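Local coordinates for periplasmic His/Glu/Gln/Arg/opine family-binding protein (Silicibacter pomeroyi, PDB 3I6V), which binds lysine in the crystal and probably serves as the periplasmic substrate-binding component of an ABC transporter for amino acids of the His/Glu/Gln/Arg/opine group, at residues Thr6-Glu12 against Asn64-Ala70; Leu38-Leu44 against Lys194-Ile199; Ile57-Val61 against Arg78-Ile82; Ile82-Tyr88 against Val180-Glu186. All coordinates share one frame. Residue numbers count along the deposited sequence, not the author numbering.

Contact 1. Residues Thr6-Glu12 against Asn64-Ala70; sequences TVRMGTE and NYDTIIA. With LYS (lysine), chain B.
The first-lobe sheet of the type 2 periplasmic binding protein fold begins here: strand 7-11 runs parallel to the incoming segment 64-70 and ends at the lysine pocket. M9 pairs with T67 (CA-CA 5.1 Å) and G10 with I68 (4.8 Å). G10 N donates to T67 O (2.9 Å), and I69 N to G10 O (2.9 Å). R8 O accepts both D66 N (2.8 Å) and T67 N (3.2 Å). D66 (chi1 m) doubles back on R8: OD2 takes R8 N at 2.9 Å, while OD1 forms a salt bridge with R8 NH1 (2.9 Å) and a second one with R185. The Y65 ring (chi1 p) lies against G10 CA, an off-centre CH-pi contact; a CB on residue 10 would clash with it. T11 OG1 donates to I69 O (2.8 Å). Past the strand, E12, with chi1 and chi2 both t, reaches the ligand, accepting a hydrogen bond at OE1 from the lysine NZ at 2.7 Å; a water also joins E12 OE1 to A70 O, the latter bond weak.

Contact 2. Residues Leu38-Leu44 against Lys194-Ile199; sequences LCKRAGL and KFDAAI
Helix 38-42, the C-terminal turn of helix 30-42, crosses helix 194-199, part of helix 189-204, with axes 8.7 Å apart at closest approach and N-to-C directions 104° apart, burying 430 Å²; CA atoms are nearest at L38-A198 (5.5 Å) and A42-K194 (5.8 Å). K194 comes first, its CB 4.2 Å from the CB of A42; its extended chain (chi1 m, then t throughout) runs on to place NZ 4.4 Å from L44 CD2. F195 (chi1 m, chi2 109°) swings its ring into the crossing, where C39 SG stands at the ring edge, 3.9 Å from F195 CZ, in a sulfur-aromatic contact. L38 CB also meets this edge, 3.9 Å from F195 CD2, and L44 CD1 lies 4.1 Å from F195 CZ. A198 provides the close fit between the backbones, its CB 3.7 Å from both O and CD2 of L38 and 4.2 Å from R41 CB. At I199, CG1 touches L38 CD2 (3.7 Å; L38 chi1 m, chi2 t). Helix 30-42 closes in a Schellman motif at G43 (phi 72°), with L44 N bonded to C39 O at 2.8 Å, which turns L44 back toward K194 and F195. Beside the crossing, R41 makes salt bridges to E37 and D205. Direct hydrogen bonds are absent, so close apolar fit, not polar pairing, holds these two segments together.

Contact 3. Residues Ile57-Val61 against Arg78-Ile82; sequences IPNLV and RDEVI. With NA (sodium ion), chain C; LYS (lysine), chain B.
I57 and I82 lead a small apolar contact beside two sites, lysine and sodium. Segment 57-61 is helical (V61 N to I57 O 3.0 Å); the closest CA pair is V61-I82, 7.7 Å. I57 (chi1 m, chi2 t) sends CD1 to within 3.9 Å of R78 CG, while its CG2 meets V81 CG2 (4.0 Å) and I82 CG2 (3.9 Å). The same I82 methyl, set by chi1 p, touches L60 CD2 (3.8 Å; L60 chi1 t, chi2 p) and V61 CG2 (4.1 Å). R78, m then t at chi2 and chi3, grips the ligand carboxylate, NH1 to lysine O (2.7 Å) and NH2 to lysine OXT (2.9 Å), the usual carboxylate anchor of this family. The chain then turns, I82 N bonding R78 O at 3.1 Å. Sodium is coordinated by D79 O (2.2 Å), D79 OD1 and I82 O (both 2.4 Å); D83 and E186 complete the site. Helix 56-61 packs over the turn between helix 76-79 and strand 83-89, while I57 and L60 touch I68 of strand 67-68.

Contact 4. Residues Ile82-Tyr88 against Val180-Glu186; sequences IDFTQNY and VGMGLRE. With NA (sodium ion), chain C.
Strand 83-85 runs antiparallel to strand 180-184, the short axes 4.6 Å apart at 135°. D83 and L184 form the hydrogen-bonded pair, D83 N to L184 O at 3.0 Å and L184 N to D83 O at 2.9 Å; F84 faces G183 in a non-hydrogen-bonded pair (CA-CA 4.6 Å), where I82 CD1 leaves a CB no room. G183 has a further backbone partner in I68. M182 O accepts T85 N (2.9 Å). M182 N donates to the T85 side chain, OG1 (3.0 Å; chi1 p), which itself donates to Q86 O (2.8 Å). Past a corner, Y88 N reaches V180 O (2.7 Å). A water donates to Y88 OH (2.8 Å) and G181 O (2.7 Å), and Y88 OH is also bonded to E31; the phenol ring packs on V180 and M182. At the other end, I82 O, D83 OD1 and E186 OE2 each lie 2.4 Å from the sodium ion, which D79 also binds. A water lies between D83 OD2 (3.1 Å) and E186 O (3.0 Å). Two paired antiparallel strands, one leading out to the second lobe and the other returning from it, are typical of the hinge region of type 2 periplasmic binding proteins.

In the fold
All four contacts lie in the first lobe or at its hinge. Contacts 1, 3 and 4 cluster with centres 10 to 12 Å apart; contact 2 lies on the flank, 13 Å from contact 4, 14 Å from contact 1 and 21 Å from contact 3, which it does not touch. Segments of contacts 1 and 3 alternate along the chain; contact 4 starts at I82, where contact 3 ends, and the two segments of contact 2 lie either side of contact 4 in sequence. G183 O comes within 2.7 Å of I68 N, probably a hydrogen bond linking contacts 4 and 1. F195 covers the M9-T67 face of contact 1. Contacts 1 and 3 both reach the lysine, contacts 3 and 4 the sodium.

Contact 1. Residues Thr6-Glu12 against Asn64-Ala70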
# COMPACT_ATOMS: atom_id res chain seq x y z
N THR A 6 -11.64 -19.50 -10.44
CA THR A 6 -11.59 -18.01 -10.47
C THR A 6 -11.07 -17.53 -9.13
O THR A 6 -11.63 -17.88 -8.07
CB THR A 6 -12.98 -17.38 -10.70
OG1 THR A 6 -13.60 -18.01 -11.82
CG2 THR A 6 -12.88 -15.89 -10.99
N VAL A 7 -10.03 -16.71 -9.16
CA VAL A 7 -9.50 -16.14 -7.93
C VAL A 7 -10.04 -14.73 -7.74
O VAL A 7 -9.96 -13.88 -8.63
CB VAL A 7 -7.94 -16.16 -7.89
CG1 VAL A 7 -7.35 -15.37 -9.03
CG2 VAL A 7 -7.43 -15.63 -6.54
N ARG A 8 -10.62 -14.48 -6.58
CA ARG A 8 -11.12 -13.16 -6.27
C ARG A 8 -9.97 -12.32 -5.65
O ARG A 8 -9.46 -12.66 -4.57
CB ARG A 8 -12.33 -13.29 -5.35
CG ARG A 8 -13.62 -13.83 -6.10
CD ARG A 8 -14.67 -14.23 -5.07
NE ARG A 8 -14.01 -15.17 -4.15
CZ ARG A 8 -14.45 -15.50 -2.93
NH1 ARG A 8 -13.72 -16.34 -2.20
NH2 ARG A 8 -15.59 -15.01 -2.46
N MET A 9 -9.51 -11.32 -6.40
CA MET A 9 -8.41 -10.46 -5.99
C MET A 9 -8.98 -9.27 -5.22
O MET A 9 -9.71 -8.46 -5.80
CB MET A 9 -7.60 -9.99 -7.22
CG MET A 9 -7.10 -11.18 -8.09
SD MET A 9 -5.61 -12.06 -7.50
CE MET A 9 -4.40 -10.86 -7.86
N GLY A 10 -8.67 -9.18 -3.92
CA GLY A 10 -9.16 -8.10 -3.07
C GLY A 10 -8.19 -6.92 -3.01
O GLY A 10 -6.98 -7.10 -2.78
N THR A 11 -8.71 -5.70 -3.18
CA THR A 11 -7.93 -4.49 -3.09
C THR A 11 -8.76 -3.38 -2.44
O THR A 11 -10.01 -3.51 -2.31
CB THR A 11 -7.32 -4.07 -4.45
OG1 THR A 11 -6.28 -3.11 -4.22
CG2 THR A 11 -8.37 -3.49 -5.44
N GLU A 12 -8.06 -2.31 -2.02
CA GLU A 12 -8.70 -1.20 -1.34
C GLU A 12 -9.43 -0.27 -2.34
O GLU A 12 -10.49 0.24 -2.03
CB GLU A 12 -7.66 -0.39 -0.57
CG GLU A 12 -8.24 0.69 0.32
CD GLU A 12 -7.16 1.53 1.07
OE1 GLU A 12 -5.94 1.40 0.79
OE2 GLU A 12 -7.56 2.33 1.93
N ASN A 64 -14.59 -13.61 1.70
CA ASN A 64 -15.16 -12.67 0.71
C ASN A 64 -14.37 -12.57 -0.59
O ASN A 64 -14.93 -12.20 -1.64
CB ASN A 64 -15.32 -11.26 1.28
CG ASN A 64 -16.34 -11.19 2.42
OD1 ASN A 64 -16.71 -12.19 3.02
ND2 ASN A 64 -16.76 -9.96 2.74
N TYR A 65 -13.07 -12.85 -0.52
CA TYR A 65 -12.20 -12.88 -1.68
C TYR A 65 -11.00 -13.74 -1.27
O TYR A 65 -10.97 -14.25 -0.14
CB TYR A 65 -11.75 -11.46 -2.13
CG TYR A 65 -11.56 -10.53 -0.97
CD1 TYR A 65 -12.63 -9.79 -0.47
CD2 TYR A 65 -10.31 -10.42 -0.32
CE1 TYR A 65 -12.49 -8.95 0.63
CE2 TYR A 65 -10.15 -9.56 0.80
CZ TYR A 65 -11.24 -8.84 1.27
OH TYR A 65 -11.15 -8.00 2.35
N ASP A 66 -10.03 -13.89 -2.17
CA ASP A 66 -8.98 -14.88 -1.96
C ASP A 66 -7.58 -14.34 -1.78
O ASP A 66 -6.69 -15.09 -1.35
CB ASP A 66 -8.99 -15.91 -3.10
CG ASP A 66 -10.37 -16.53 -3.30
OD1 ASP A 66 -10.95 -17.04 -2.32
OD2 ASP A 66 -10.90 -16.43 -4.43
N THR A 67 -7.35 -13.09 -2.15
CA THR A 67 -6.04 -12.48 -1.96
C THR A 67 -6.20 -11.03 -1.52
O THR A 67 -7.26 -10.41 -1.76
CB THR A 67 -5.17 -12.48 -3.25
OG1 THR A 67 -5.70 -11.50 -4.17
CG2 THR A 67 -5.14 -13.84 -3.93
N ILE A 68 -5.16 -10.48 -0.89
CA ILE A 68 -5.07 -9.03 -0.70
C ILE A 68 -3.90 -8.53 -1.52
O ILE A 68 -2.79 -9.01 -1.34
CB ILE A 68 -4.87 -8.67 0.79
CG1 ILE A 68 -6.10 -9.08 1.59
CG2 ILE A 68 -4.59 -7.16 0.96
CD1 ILE A 68 -5.88 -8.95 3.12
N ILE A 69 -4.16 -7.62 -2.47
CA ILE A 69 -3.09 -6.99 -3.22
C ILE A 69 -3.42 -5.49 -3.16
O ILE A 69 -4.26 -4.98 -3.93
CB ILE A 69 -2.96 -7.58 -4.65
CG1 ILE A 69 -1.78 -6.96 -5.42
CG2 ILE A 69 -4.32 -7.50 -5.44
CD1 ILE A 69 -1.55 -7.62 -6.82
N ALA A 70 -2.84 -4.80 -2.18
CA ALA A 70 -3.38 -3.51 -1.72
C ALA A 70 -2.30 -2.73 -0.99
O ALA A 70 -2.55 -2.16 0.08
CB ALA A 70 -4.62 -3.75 -0.78
N LYS B . 2.40 -0.34 3.48
CA LYS B . 1.74 0.24 4.69
C LYS B . 1.13 -0.85 5.55
O LYS B . 1.10 -2.01 5.10
CB LYS B . 0.66 1.26 4.29
CG LYS B . -0.55 0.67 3.57
CD LYS B . -1.54 1.82 3.14
CE LYS B . -2.85 1.29 2.46
NZ LYS B . -3.72 2.48 1.97
OXT LYS B . 0.65 -0.59 6.68
O HOH W 1 -4.35 -0.24 -0.63

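Contact 2. Residues Leu38-Leu44 against Lys194-Ile199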
# COMPACT_ATOMS: atom_id res chain seq x y z
N LEU A 38 0.09 -11.49 -13.07
CA LEU A 38 0.39 -12.66 -12.22
C LEU A 38 -0.60 -13.79 -12.47
O LEU A 38 -0.19 -14.94 -12.59
CB LEU A 38 0.42 -12.31 -10.72
CG LEU A 38 1.54 -11.37 -10.30
CD1 LEU A 38 1.32 -10.98 -8.81
CD2 LEU A 38 2.92 -12.03 -10.49
N CYS A 39 -1.89 -13.47 -12.53
CA CYS A 39 -2.89 -14.49 -12.76
C CYS A 39 -2.71 -15.13 -14.14
O CYS A 39 -2.95 -16.32 -14.31
CB CYS A 39 -4.29 -13.91 -12.66
SG CYS A 39 -4.84 -13.57 -10.96
N LYS A 40 -2.35 -14.33 -15.14
CA LYS A 40 -2.12 -14.86 -16.48
C LYS A 40 -0.97 -15.88 -16.43
O LYS A 40 -1.09 -16.96 -16.99
CB LYS A 40 -1.80 -13.73 -17.45
CG LYS A 40 -1.52 -14.21 -18.89
CD LYS A 40 -1.09 -13.04 -19.76
CE LYS A 40 -1.19 -13.42 -21.26
NZ LYS A 40 -0.51 -12.38 -22.04
N ARG A 41 0.10 -15.54 -15.73
CA ARG A 41 1.27 -16.40 -15.67
C ARG A 41 1.05 -17.65 -14.81
O ARG A 41 1.69 -18.66 -15.05
CB ARG A 41 2.47 -15.62 -15.17
CG ARG A 41 3.11 -14.76 -16.22
CD ARG A 41 4.06 -13.84 -15.55
NE ARG A 41 4.70 -12.92 -16.47
CZ ARG A 41 6.01 -12.82 -16.68
NH1 ARG A 41 6.85 -13.62 -16.05
NH2 ARG A 41 6.48 -11.92 -17.54
N ALA A 42 0.13 -17.57 -13.86
CA ALA A 42 -0.23 -18.69 -12.98
C ALA A 42 -1.30 -19.59 -13.59
O ALA A 42 -1.59 -20.65 -13.05
CB ALA A 42 -0.73 -18.17 -11.61
N GLY A 43 -1.86 -19.16 -14.72
CA GLY A 43 -2.97 -19.85 -15.37
C GLY A 43 -4.29 -19.72 -14.63
O GLY A 43 -5.10 -20.63 -14.63
N LEU A 44 -4.52 -18.57 -13.99
CA LEU A 44 -5.74 -18.37 -13.22
C LEU A 44 -6.59 -17.28 -13.87
O LEU A 44 -6.08 -16.36 -14.46
CB LEU A 44 -5.39 -17.97 -11.78
CG LEU A 44 -4.53 -19.00 -11.00
CD1 LEU A 44 -3.86 -18.31 -9.86
CD2 LEU A 44 -5.41 -20.14 -10.50
N LYS A 194 1.49 -20.64 -6.23
CA LYS A 194 1.28 -20.19 -7.63
C LYS A 194 1.63 -18.72 -7.82
O LYS A 194 2.35 -18.33 -8.76
CB LYS A 194 -0.17 -20.45 -8.08
CG LYS A 194 -0.43 -21.90 -8.44
CD LYS A 194 -1.94 -22.21 -8.46
CE LYS A 194 -2.16 -23.67 -8.83
NZ LYS A 194 -3.56 -23.90 -9.21
N PHE A 195 1.18 -17.88 -6.88
CA PHE A 195 1.54 -16.49 -6.95
C PHE A 195 3.00 -16.27 -6.75
O PHE A 195 3.58 -15.42 -7.42
CB PHE A 195 0.69 -15.63 -6.02
CG PHE A 195 -0.66 -15.36 -6.58
CD1 PHE A 195 -1.78 -15.95 -6.01
CD2 PHE A 195 -0.80 -14.55 -7.72
CE1 PHE A 195 -3.06 -15.71 -6.56
CE2 PHE A 195 -2.05 -14.31 -8.26
CZ PHE A 195 -3.19 -14.88 -7.67
N ASP A 196 3.61 -17.02 -5.82
CA ASP A 196 5.04 -16.87 -5.60
C ASP A 196 5.86 -17.22 -6.85
O ASP A 196 6.82 -16.52 -7.20
CB ASP A 196 5.51 -17.67 -4.37
CG ASP A 196 5.61 -16.80 -3.09
OD1 ASP A 196 5.30 -17.33 -2.00
OD2 ASP A 196 5.99 -15.62 -3.19
N ALA A 197 5.49 -18.33 -7.48
CA ALA A 197 6.16 -18.77 -8.70
C ALA A 197 5.96 -17.71 -9.81
O ALA A 197 6.89 -17.40 -10.52
CB ALA A 197 5.64 -20.15 -9.15
N ALA A 198 4.77 -17.12 -9.91
CA ALA A 198 4.57 -16.03 -10.90
C ALA A 198 5.40 -14.77 -10.61
O ALA A 198 6.02 -14.18 -11.52
CB ALA A 198 3.06 -15.71 -11.05
N ILE A 199 5.45 -14.36 -9.34
CA ILE A 199 6.27 -13.21 -8.97
C ILE A 199 7.76 -13.45 -9.29
O ILE A 199 8.43 -12.56 -9.83
CB ILE A 199 6.08 -12.83 -7.47
CG1 ILE A 199 4.65 -12.35 -7.21
CG2 ILE A 199 7.09 -11.75 -7.06
CD1 ILE A 199 4.24 -12.32 -5.73

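Contact 3. Residues Ile57-Val61 against Arg78-Ile82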
# COMPACT_ATOMS: atom_id res chain seq x y z
N ILE A 57 -8.37 -7.42 5.97
CA ILE A 57 -7.87 -8.68 6.50
C ILE A 57 -9.02 -9.58 6.99
O ILE A 57 -9.10 -10.72 6.55
CB ILE A 57 -6.73 -8.49 7.53
CG1 ILE A 57 -5.45 -8.02 6.83
CG2 ILE A 57 -6.47 -9.83 8.28
CD1 ILE A 57 -4.21 -7.84 7.80
N PRO A 58 -9.90 -9.10 7.90
CA PRO A 58 -10.99 -10.01 8.34
C PRO A 58 -11.85 -10.52 7.19
O PRO A 58 -12.26 -11.69 7.20
CB PRO A 58 -11.85 -9.14 9.29
CG PRO A 58 -11.06 -7.94 9.61
CD PRO A 58 -9.81 -7.88 8.71
N ASN A 59 -12.10 -9.69 6.18
CA ASN A 59 -12.91 -10.13 5.04
C ASN A 59 -12.21 -11.13 4.09
O ASN A 59 -12.90 -11.90 3.40
CB ASN A 59 -13.52 -8.93 4.30
CG ASN A 59 -14.59 -8.22 5.16
OD1 ASN A 59 -14.95 -8.70 6.23
ND2 ASN A 59 -15.09 -7.09 4.68
N LEU A 60 -10.87 -11.12 4.05
CA LEU A 60 -10.12 -12.21 3.41
C LEU A 60 -10.32 -13.48 4.23
O LEU A 60 -10.62 -14.55 3.67
CB LEU A 60 -8.60 -11.90 3.36
CG LEU A 60 -7.67 -13.10 3.05
CD1 LEU A 60 -7.82 -13.53 1.60
CD2 LEU A 60 -6.20 -12.75 3.30
N VAL A 61 -10.13 -13.37 5.54
CA VAL A 61 -10.25 -14.55 6.43
C VAL A 61 -11.66 -15.19 6.34
O VAL A 61 -11.77 -16.41 6.36
CB VAL A 61 -9.84 -14.19 7.90
CG1 VAL A 61 -10.15 -15.34 8.89
CG2 VAL A 61 -8.32 -13.84 7.95
N ARG A 78 1.13 -9.18 11.08
CA ARG A 78 0.06 -9.62 10.17
C ARG A 78 0.24 -11.09 9.86
O ARG A 78 -0.71 -11.79 9.61
CB ARG A 78 -0.00 -8.81 8.87
CG ARG A 78 -0.55 -7.39 9.10
CD ARG A 78 -0.15 -6.46 7.95
NE ARG A 78 -0.70 -5.12 8.15
CZ ARG A 78 -0.23 -4.03 7.56
NH1 ARG A 78 0.85 -4.10 6.80
NH2 ARG A 78 -0.80 -2.85 7.79
N ASP A 79 1.47 -11.54 9.86
CA ASP A 79 1.73 -12.99 9.75
C ASP A 79 1.10 -13.85 10.88
O ASP A 79 0.98 -15.08 10.73
CB ASP A 79 3.25 -13.21 9.58
CG ASP A 79 3.62 -14.69 9.36
OD1 ASP A 79 2.98 -15.40 8.51
OD2 ASP A 79 4.56 -15.14 10.05
N GLU A 80 0.64 -13.22 11.98
CA GLU A 80 -0.11 -13.95 13.01
C GLU A 80 -1.44 -14.44 12.49
O GLU A 80 -1.94 -15.43 12.99
CB GLU A 80 -0.38 -13.10 14.27
CG GLU A 80 0.90 -12.53 14.91
CD GLU A 80 0.60 -11.48 15.98
OE1 GLU A 80 -0.58 -11.20 16.27
OE2 GLU A 80 1.57 -10.93 16.54
N VAL A 81 -2.04 -13.76 11.51
CA VAL A 81 -3.38 -14.18 11.00
C VAL A 81 -3.49 -14.55 9.51
O VAL A 81 -4.41 -15.26 9.10
CB VAL A 81 -4.43 -13.13 11.28
CG1 VAL A 81 -4.71 -13.02 12.82
CG2 VAL A 81 -3.96 -11.77 10.69
N ILE A 82 -2.57 -14.06 8.69
CA ILE A 82 -2.57 -14.38 7.26
C ILE A 82 -1.16 -14.78 6.84
O ILE A 82 -0.24 -14.62 7.65
CB ILE A 82 -3.05 -13.16 6.38
CG1 ILE A 82 -2.12 -11.96 6.57
CG2 ILE A 82 -4.52 -12.78 6.72
CD1 ILE A 82 -2.31 -10.84 5.49
NA NA C . 0.83 -16.39 8.95
N LYS B . 2.40 -0.34 3.48
CA LYS B . 1.74 0.24 4.69
C LYS B . 1.13 -0.85 5.55
O LYS B . 1.10 -2.01 5.10
CB LYS B . 0.66 1.26 4.29
CG LYS B . -0.55 0.67 3.57
CD LYS B . -1.54 1.82 3.14
CE LYS B . -2.85 1.29 2.46
NZ LYS B . -3.72 2.48 1.97
OXT LYS B . 0.65 -0.59 6.68

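Contact 4. Residues Ile82-Tyr88 against Val180-Glu186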
# COMPACT_ATOMS: atom_id res chain seq x y z
N ILE A 82 -2.57 -14.06 8.69
CA ILE A 82 -2.57 -14.38 7.26
C ILE A 82 -1.16 -14.78 6.84
O ILE A 82 -0.24 -14.62 7.65
CB ILE A 82 -3.05 -13.16 6.38
CG1 ILE A 82 -2.12 -11.96 6.57
CG2 ILE A 82 -4.52 -12.78 6.72
CD1 ILE A 82 -2.31 -10.84 5.49
N ASP A 83 -0.99 -15.23 5.59
CA ASP A 83 0.33 -15.54 5.03
C ASP A 83 0.64 -14.66 3.83
O ASP A 83 -0.25 -14.31 3.06
CB ASP A 83 0.39 -17.01 4.58
CG ASP A 83 0.74 -17.99 5.72
OD1 ASP A 83 1.07 -17.59 6.88
OD2 ASP A 83 0.65 -19.20 5.45
N PHE A 84 1.90 -14.29 3.67
CA PHE A 84 2.30 -13.39 2.56
C PHE A 84 3.11 -14.14 1.49
O PHE A 84 3.84 -15.08 1.81
CB PHE A 84 3.17 -12.25 3.09
CG PHE A 84 2.41 -11.22 3.88
CD1 PHE A 84 2.40 -11.27 5.27
CD2 PHE A 84 1.76 -10.15 3.23
CE1 PHE A 84 1.72 -10.31 6.03
CE2 PHE A 84 1.08 -9.17 3.97
CZ PHE A 84 1.05 -9.24 5.37
N THR A 85 2.98 -13.71 0.23
CA THR A 85 3.97 -14.04 -0.81
C THR A 85 5.25 -13.31 -0.47
O THR A 85 5.28 -12.50 0.45
CB THR A 85 3.50 -13.55 -2.24
OG1 THR A 85 3.38 -12.11 -2.25
CG2 THR A 85 2.19 -14.17 -2.62
N GLN A 86 6.31 -13.54 -1.25
CA GLN A 86 7.46 -12.67 -1.25
C GLN A 86 7.02 -11.24 -1.63
O GLN A 86 5.94 -11.06 -2.19
CB GLN A 86 8.47 -13.17 -2.31
CG GLN A 86 7.89 -13.07 -3.74
CD GLN A 86 8.81 -13.74 -4.75
OE1 GLN A 86 9.92 -13.27 -5.00
NE2 GLN A 86 8.36 -14.84 -5.28
N ASN A 87 7.86 -10.25 -1.35
CA ASN A 87 7.49 -8.90 -1.74
C ASN A 87 7.45 -8.73 -3.30
O ASN A 87 8.08 -9.50 -4.05
CB ASN A 87 8.30 -7.80 -1.02
CG ASN A 87 9.84 -7.85 -1.27
OD1 ASN A 87 10.34 -8.19 -2.36
ND2 ASN A 87 10.58 -7.45 -0.25
N TYR A 88 6.62 -7.79 -3.77
CA TYR A 88 6.60 -7.48 -5.19
C TYR A 88 6.97 -6.02 -5.46
O TYR A 88 7.13 -5.62 -6.61
CB TYR A 88 5.30 -7.91 -5.84
CG TYR A 88 4.06 -7.31 -5.23
CD1 TYR A 88 3.24 -8.06 -4.38
CD2 TYR A 88 3.72 -5.98 -5.49
CE1 TYR A 88 2.08 -7.50 -3.79
CE2 TYR A 88 2.57 -5.40 -4.92
CZ TYR A 88 1.75 -6.16 -4.10
OH TYR A 88 0.65 -5.58 -3.53
N VAL A 180 6.03 -4.59 0.10
CA VAL A 180 4.64 -4.93 -0.14
C VAL A 180 4.54 -6.38 -0.70
O VAL A 180 5.32 -6.77 -1.59
CB VAL A 180 4.00 -3.88 -1.09
CG1 VAL A 180 2.58 -4.22 -1.36
CG2 VAL A 180 4.04 -2.49 -0.42
N GLY A 181 3.60 -7.16 -0.19
CA GLY A 181 3.41 -8.53 -0.67
C GLY A 181 1.94 -8.82 -0.70
O GLY A 181 1.14 -8.05 -0.14
N MET A 182 1.56 -9.91 -1.36
CA MET A 182 0.13 -10.30 -1.40
C MET A 182 -0.17 -11.10 -0.17
O MET A 182 0.65 -11.97 0.24
CB MET A 182 -0.20 -11.20 -2.62
CG MET A 182 -0.01 -10.55 -4.01
SD MET A 182 -0.27 -11.65 -5.48
CE MET A 182 -1.78 -12.40 -4.88
N GLY A 183 -1.35 -10.87 0.38
CA GLY A 183 -1.81 -11.61 1.54
C GLY A 183 -2.81 -12.67 1.11
O GLY A 183 -3.61 -12.44 0.20
N LEU A 184 -2.75 -13.84 1.72
CA LEU A 184 -3.72 -14.92 1.48
C LEU A 184 -4.05 -15.62 2.79
O LEU A 184 -3.29 -15.49 3.76
CB LEU A 184 -3.15 -15.98 0.54
CG LEU A 184 -2.87 -15.49 -0.89
CD1 LEU A 184 -1.40 -15.09 -0.99
CD2 LEU A 184 -3.19 -16.63 -1.85
N ARG A 185 -5.11 -16.41 2.79
CA ARG A 185 -5.46 -17.16 4.00
C ARG A 185 -4.34 -18.16 4.27
O ARG A 185 -3.69 -18.65 3.33
CB ARG A 185 -6.79 -17.93 3.86
CG ARG A 185 -8.08 -17.04 3.91
CD ARG A 185 -9.36 -17.93 3.68
NE ARG A 185 -9.42 -18.42 2.29
CZ ARG A 185 -9.83 -17.67 1.26
NH1 ARG A 185 -10.23 -16.41 1.46
NH2 ARG A 185 -9.83 -18.18 0.02
N GLU A 186 -4.13 -18.48 5.55
CA GLU A 186 -3.07 -19.44 5.92
C GLU A 186 -3.36 -20.87 5.46
O GLU A 186 -2.44 -21.69 5.42
CB GLU A 186 -2.84 -19.41 7.44
CG GLU A 186 -2.34 -18.01 7.87
CD GLU A 186 -2.22 -17.82 9.38
OE1 GLU A 186 -3.02 -18.38 10.17
OE2 GLU A 186 -1.31 -17.08 9.77
NA NA C . 0.83 -16.39 8.95
O HOH W 2 -1.03 -19.58 2.51
O HOH W 3 -0.01 -21.69 3.70
O HOH W 4 -0.38 -5.95 -0.98